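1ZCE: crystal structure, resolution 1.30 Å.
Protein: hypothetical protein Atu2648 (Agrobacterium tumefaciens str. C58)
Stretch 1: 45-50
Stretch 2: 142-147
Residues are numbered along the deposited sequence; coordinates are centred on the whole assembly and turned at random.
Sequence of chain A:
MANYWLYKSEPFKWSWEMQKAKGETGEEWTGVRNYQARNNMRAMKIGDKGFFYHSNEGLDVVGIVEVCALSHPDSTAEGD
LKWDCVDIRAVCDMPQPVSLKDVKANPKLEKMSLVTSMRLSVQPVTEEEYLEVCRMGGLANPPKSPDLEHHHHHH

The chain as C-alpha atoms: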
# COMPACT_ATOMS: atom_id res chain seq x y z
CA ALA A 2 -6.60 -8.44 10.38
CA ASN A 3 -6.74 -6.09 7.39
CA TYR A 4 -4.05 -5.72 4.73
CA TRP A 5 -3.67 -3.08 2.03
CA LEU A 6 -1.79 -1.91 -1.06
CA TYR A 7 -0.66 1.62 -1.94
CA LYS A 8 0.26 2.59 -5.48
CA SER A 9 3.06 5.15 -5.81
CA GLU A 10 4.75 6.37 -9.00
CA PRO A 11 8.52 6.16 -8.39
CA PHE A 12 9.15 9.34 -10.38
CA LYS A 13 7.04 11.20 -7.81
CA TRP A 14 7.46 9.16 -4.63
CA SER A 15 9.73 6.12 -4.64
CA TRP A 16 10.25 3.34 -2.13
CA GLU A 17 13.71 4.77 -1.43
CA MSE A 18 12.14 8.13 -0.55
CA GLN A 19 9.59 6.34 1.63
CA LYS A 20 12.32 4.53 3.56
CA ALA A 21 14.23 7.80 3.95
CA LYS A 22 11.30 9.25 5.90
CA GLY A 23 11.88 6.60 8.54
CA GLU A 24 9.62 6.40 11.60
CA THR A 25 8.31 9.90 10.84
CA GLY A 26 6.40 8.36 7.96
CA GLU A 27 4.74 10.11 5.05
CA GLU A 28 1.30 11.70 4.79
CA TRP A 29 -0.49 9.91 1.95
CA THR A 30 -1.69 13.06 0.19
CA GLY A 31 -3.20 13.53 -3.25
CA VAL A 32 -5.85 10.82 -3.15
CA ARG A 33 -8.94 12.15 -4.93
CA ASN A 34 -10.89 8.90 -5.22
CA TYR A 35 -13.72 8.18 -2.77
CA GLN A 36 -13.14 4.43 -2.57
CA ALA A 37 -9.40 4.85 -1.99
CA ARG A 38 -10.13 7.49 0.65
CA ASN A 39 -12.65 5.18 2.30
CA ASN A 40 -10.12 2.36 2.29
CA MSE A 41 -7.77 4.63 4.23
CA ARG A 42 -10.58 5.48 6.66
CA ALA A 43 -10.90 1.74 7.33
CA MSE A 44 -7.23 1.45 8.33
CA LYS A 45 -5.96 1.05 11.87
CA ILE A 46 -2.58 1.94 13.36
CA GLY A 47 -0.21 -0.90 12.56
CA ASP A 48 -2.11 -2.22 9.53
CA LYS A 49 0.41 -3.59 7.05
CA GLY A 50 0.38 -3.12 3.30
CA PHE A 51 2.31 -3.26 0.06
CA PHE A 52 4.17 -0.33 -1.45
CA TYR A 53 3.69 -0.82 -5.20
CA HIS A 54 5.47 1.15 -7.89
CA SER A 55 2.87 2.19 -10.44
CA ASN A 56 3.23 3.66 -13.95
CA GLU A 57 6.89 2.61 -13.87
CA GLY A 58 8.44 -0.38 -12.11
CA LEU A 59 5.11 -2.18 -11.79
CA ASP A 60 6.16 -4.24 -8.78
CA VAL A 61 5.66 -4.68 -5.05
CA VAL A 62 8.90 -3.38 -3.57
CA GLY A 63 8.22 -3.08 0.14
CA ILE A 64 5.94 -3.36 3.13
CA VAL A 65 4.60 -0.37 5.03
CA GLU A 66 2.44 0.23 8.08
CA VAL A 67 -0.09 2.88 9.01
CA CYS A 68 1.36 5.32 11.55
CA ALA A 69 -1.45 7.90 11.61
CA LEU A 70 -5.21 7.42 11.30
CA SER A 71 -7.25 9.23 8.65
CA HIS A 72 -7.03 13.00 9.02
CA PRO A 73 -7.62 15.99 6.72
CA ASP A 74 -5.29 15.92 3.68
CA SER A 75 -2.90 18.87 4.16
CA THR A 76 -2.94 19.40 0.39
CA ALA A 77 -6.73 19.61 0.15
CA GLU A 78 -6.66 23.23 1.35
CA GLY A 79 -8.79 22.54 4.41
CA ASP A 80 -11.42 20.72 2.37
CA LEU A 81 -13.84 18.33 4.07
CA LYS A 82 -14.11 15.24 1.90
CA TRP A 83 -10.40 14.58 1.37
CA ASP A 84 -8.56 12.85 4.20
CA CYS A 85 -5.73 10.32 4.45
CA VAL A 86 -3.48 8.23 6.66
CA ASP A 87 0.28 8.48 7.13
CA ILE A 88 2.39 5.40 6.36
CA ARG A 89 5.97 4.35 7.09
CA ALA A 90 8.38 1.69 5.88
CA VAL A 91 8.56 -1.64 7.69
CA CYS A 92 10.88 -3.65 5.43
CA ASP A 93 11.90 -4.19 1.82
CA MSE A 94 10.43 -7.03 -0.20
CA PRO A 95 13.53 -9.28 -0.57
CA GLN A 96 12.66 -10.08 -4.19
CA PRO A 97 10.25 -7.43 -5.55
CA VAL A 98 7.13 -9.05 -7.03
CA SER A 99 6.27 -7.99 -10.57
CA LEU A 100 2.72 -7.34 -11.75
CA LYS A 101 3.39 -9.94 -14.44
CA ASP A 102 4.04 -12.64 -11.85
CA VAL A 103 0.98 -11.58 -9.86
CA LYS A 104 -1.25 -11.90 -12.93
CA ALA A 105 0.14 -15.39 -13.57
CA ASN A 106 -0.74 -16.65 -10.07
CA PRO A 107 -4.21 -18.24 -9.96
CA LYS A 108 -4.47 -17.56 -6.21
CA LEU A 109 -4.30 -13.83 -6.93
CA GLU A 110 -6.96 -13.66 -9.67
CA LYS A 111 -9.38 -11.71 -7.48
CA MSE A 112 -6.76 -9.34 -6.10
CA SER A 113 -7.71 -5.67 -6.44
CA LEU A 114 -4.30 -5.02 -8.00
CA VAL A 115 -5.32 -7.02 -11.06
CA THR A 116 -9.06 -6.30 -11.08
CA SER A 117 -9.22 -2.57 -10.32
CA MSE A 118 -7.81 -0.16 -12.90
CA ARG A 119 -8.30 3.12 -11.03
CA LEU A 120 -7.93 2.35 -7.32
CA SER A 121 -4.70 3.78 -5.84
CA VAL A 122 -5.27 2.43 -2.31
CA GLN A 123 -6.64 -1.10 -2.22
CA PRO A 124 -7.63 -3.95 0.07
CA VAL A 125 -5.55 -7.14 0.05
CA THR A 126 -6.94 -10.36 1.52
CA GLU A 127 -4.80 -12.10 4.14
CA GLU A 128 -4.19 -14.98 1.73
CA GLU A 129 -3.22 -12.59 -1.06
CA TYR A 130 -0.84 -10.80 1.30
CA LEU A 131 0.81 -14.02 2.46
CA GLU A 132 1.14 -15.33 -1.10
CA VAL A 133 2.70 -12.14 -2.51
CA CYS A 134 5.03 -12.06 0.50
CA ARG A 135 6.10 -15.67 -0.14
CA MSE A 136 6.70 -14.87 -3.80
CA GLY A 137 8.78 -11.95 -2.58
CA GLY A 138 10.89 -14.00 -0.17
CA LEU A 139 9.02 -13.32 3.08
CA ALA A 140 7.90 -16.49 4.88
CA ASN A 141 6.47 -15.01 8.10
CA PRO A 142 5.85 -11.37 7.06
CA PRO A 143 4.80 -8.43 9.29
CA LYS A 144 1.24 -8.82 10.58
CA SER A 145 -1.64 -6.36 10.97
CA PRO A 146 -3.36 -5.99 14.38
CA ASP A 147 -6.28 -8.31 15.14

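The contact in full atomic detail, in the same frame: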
# COMPACT_ATOMS: atom_id res chain seq x y z
N LYS A 45 -6.29 0.88 10.47
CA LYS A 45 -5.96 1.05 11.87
C LYS A 45 -4.45 1.20 12.00
O LYS A 45 -3.70 0.80 11.11
CB LYS A 45 -6.43 -0.16 12.68
CG LYS A 45 -7.94 -0.38 12.64
CD LYS A 45 -8.37 -1.54 13.52
CE LYS A 45 -9.85 -1.85 13.35
NZ LYS A 45 -10.16 -2.39 12.01
N ILE A 46 -4.01 1.78 13.11
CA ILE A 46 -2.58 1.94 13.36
C ILE A 46 -1.96 0.54 13.34
O ILE A 46 -2.50 -0.39 13.94
CB ILE A 46 -2.33 2.58 14.74
CG1 ILE A 46 -2.84 4.02 14.74
CG2 ILE A 46 -0.84 2.54 15.08
CD1 ILE A 46 -2.20 4.90 13.69
N GLY A 47 -0.86 0.39 12.62
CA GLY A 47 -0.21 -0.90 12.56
C GLY A 47 -0.61 -1.78 11.38
O GLY A 47 0.05 -2.78 11.11
N ASP A 48 -1.69 -1.43 10.69
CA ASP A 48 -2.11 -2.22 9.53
C ASP A 48 -0.97 -2.23 8.53
O ASP A 48 -0.38 -1.19 8.23
CB ASP A 48 -3.35 -1.61 8.86
CG ASP A 48 -4.65 -2.04 9.52
OD1 ASP A 48 -4.62 -2.76 10.54
OD2 ASP A 48 -5.72 -1.65 9.01
N LYS A 49 -0.67 -3.41 8.00
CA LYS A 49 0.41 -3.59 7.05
C LYS A 49 -0.10 -3.57 5.61
O LYS A 49 -1.26 -3.90 5.35
CB LYS A 49 1.13 -4.90 7.32
CG LYS A 49 1.66 -5.03 8.75
CD LYS A 49 2.69 -3.96 9.06
CE LYS A 49 3.34 -4.17 10.43
NZ LYS A 49 2.38 -4.13 11.56
N GLY A 50 0.77 -3.17 4.70
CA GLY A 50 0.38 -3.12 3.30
C GLY A 50 1.57 -3.11 2.37
O GLY A 50 2.73 -3.01 2.80
N PRO A 142 5.85 -12.82 7.18
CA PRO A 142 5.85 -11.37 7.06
C PRO A 142 5.19 -10.61 8.20
O PRO A 142 4.51 -11.19 9.05
CB PRO A 142 5.12 -11.15 5.74
CG PRO A 142 4.09 -12.22 5.78
CD PRO A 142 4.90 -13.42 6.23
N PRO A 143 5.39 -9.28 8.25
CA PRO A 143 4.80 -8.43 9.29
C PRO A 143 3.29 -8.62 9.29
O PRO A 143 2.67 -8.75 8.23
CB PRO A 143 5.21 -7.03 8.85
CG PRO A 143 6.55 -7.27 8.21
CD PRO A 143 6.29 -8.50 7.38
N LYS A 144 2.68 -8.62 10.47
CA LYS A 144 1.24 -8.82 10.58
C LYS A 144 0.48 -7.58 11.03
O LYS A 144 1.02 -6.73 11.75
CB LYS A 144 0.95 -9.98 11.54
CG LYS A 144 1.68 -11.28 11.19
CD LYS A 144 1.19 -11.86 9.87
CE LYS A 144 2.06 -13.04 9.43
NZ LYS A 144 2.11 -14.13 10.45
N SER A 145 -0.77 -7.47 10.59
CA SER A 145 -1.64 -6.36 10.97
C SER A 145 -2.30 -6.74 12.30
O SER A 145 -2.44 -7.92 12.61
CB SER A 145 -2.74 -6.14 9.92
OG SER A 145 -2.21 -5.59 8.73
N PRO A 146 -2.71 -5.73 13.09
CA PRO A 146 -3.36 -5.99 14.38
C PRO A 146 -4.71 -6.68 14.24
O PRO A 146 -5.46 -6.41 13.30
CB PRO A 146 -3.48 -4.59 14.98
CG PRO A 146 -3.65 -3.72 13.77
CD PRO A 146 -2.62 -4.29 12.83
N ASP A 147 -5.02 -7.58 15.17
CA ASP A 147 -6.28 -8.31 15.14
C ASP A 147 -7.42 -7.45 15.66
O ASP A 147 -7.14 -6.37 16.22
CB ASP A 147 -6.16 -9.57 16.00
CG ASP A 147 -5.11 -10.53 15.48
OD1 ASP A 147 -5.27 -11.03 14.35
OD2 ASP A 147 -4.12 -10.79 16.20
O HOH W 1 -6.17 -4.98 11.05

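Two direct hydrogen bonds, both donated by Lys-49, join stretch 45-50, a type II turn leading into a strand, to the extended segment 142-147. The backbone N of Lys-49 donates to Ser-145 OG over 2.8 Å, with an N-H...O angle of 178°, so the hydroxyl lies almost exactly on the line of the N-H bond. Ser-145 is buried and adopts the m rotamer (chi1 -71°), and its short side chain brings OG up to the backbone N of Lys-49; OG also comes within 3.5 Å of Asp-48 CA. The second bond runs from Lys-49 NZ to the carbonyl O of Lys-144, at 2.9 Å. NZ donates as well to Gly-47 O, 2.7 Å away, within its own stretch. To do so the lysine folds back, with chi1 and chi2 both m and chi4 at -61°, and its ammonium group links two carbonyl oxygens, Gly-47 O and Lys-144 O, that lie only 4.1 Å apart. A long, flexible side chain with a multivalent donor suits this place.

A water adds a third polar link. It donates to Asp-48 OD1 and to Pro-146 O, each at 2.8 Å, and so bridges a carboxylate and a carbonyl, two acceptors that could not bond to each other directly. The other carboxylate oxygen, Asp-48 OD2, accepts from Lys-45 N at 3.0 Å. Together with the backbone bond from Asp-48 N to Lys-45 O, also 3.0 Å, this braces the type II turn from Lys-45 to Asp-48, on which Pro-146 packs. Asp-48 is buried, and its carboxylate thus serves both the turn and the water bridge.

The remaining contacts are van der Waals packing, much of it against proline rings. Lys-49 CE lies 3.8 Å from Pro-143 CB, so the lysine methylenes pack against that atom while NZ reaches the carbonyls. Pro-146 rests on the turn: its CG is 3.5 Å from Ile-46 O, and its CD is 3.5 Å from Gly-47 O and 3.4 Å from Asp-48 OD1. Gly-47 has phi/psi of 94/-14°, where a CB would be jammed against the preceding carbonyl oxygen; it would also point toward the other stretch and come 3.5 Å from Pro-146 CD. The backbone angles alone therefore call for glycine.

The contact buries 309 Å² in all, with Lys-49 and Pro-146 contributing most, at 76 and 63 Å². The CA-to-CB bonds of Ile-46 and Lys-144 point away, and these residues meet the contact through their backbone carbonyls.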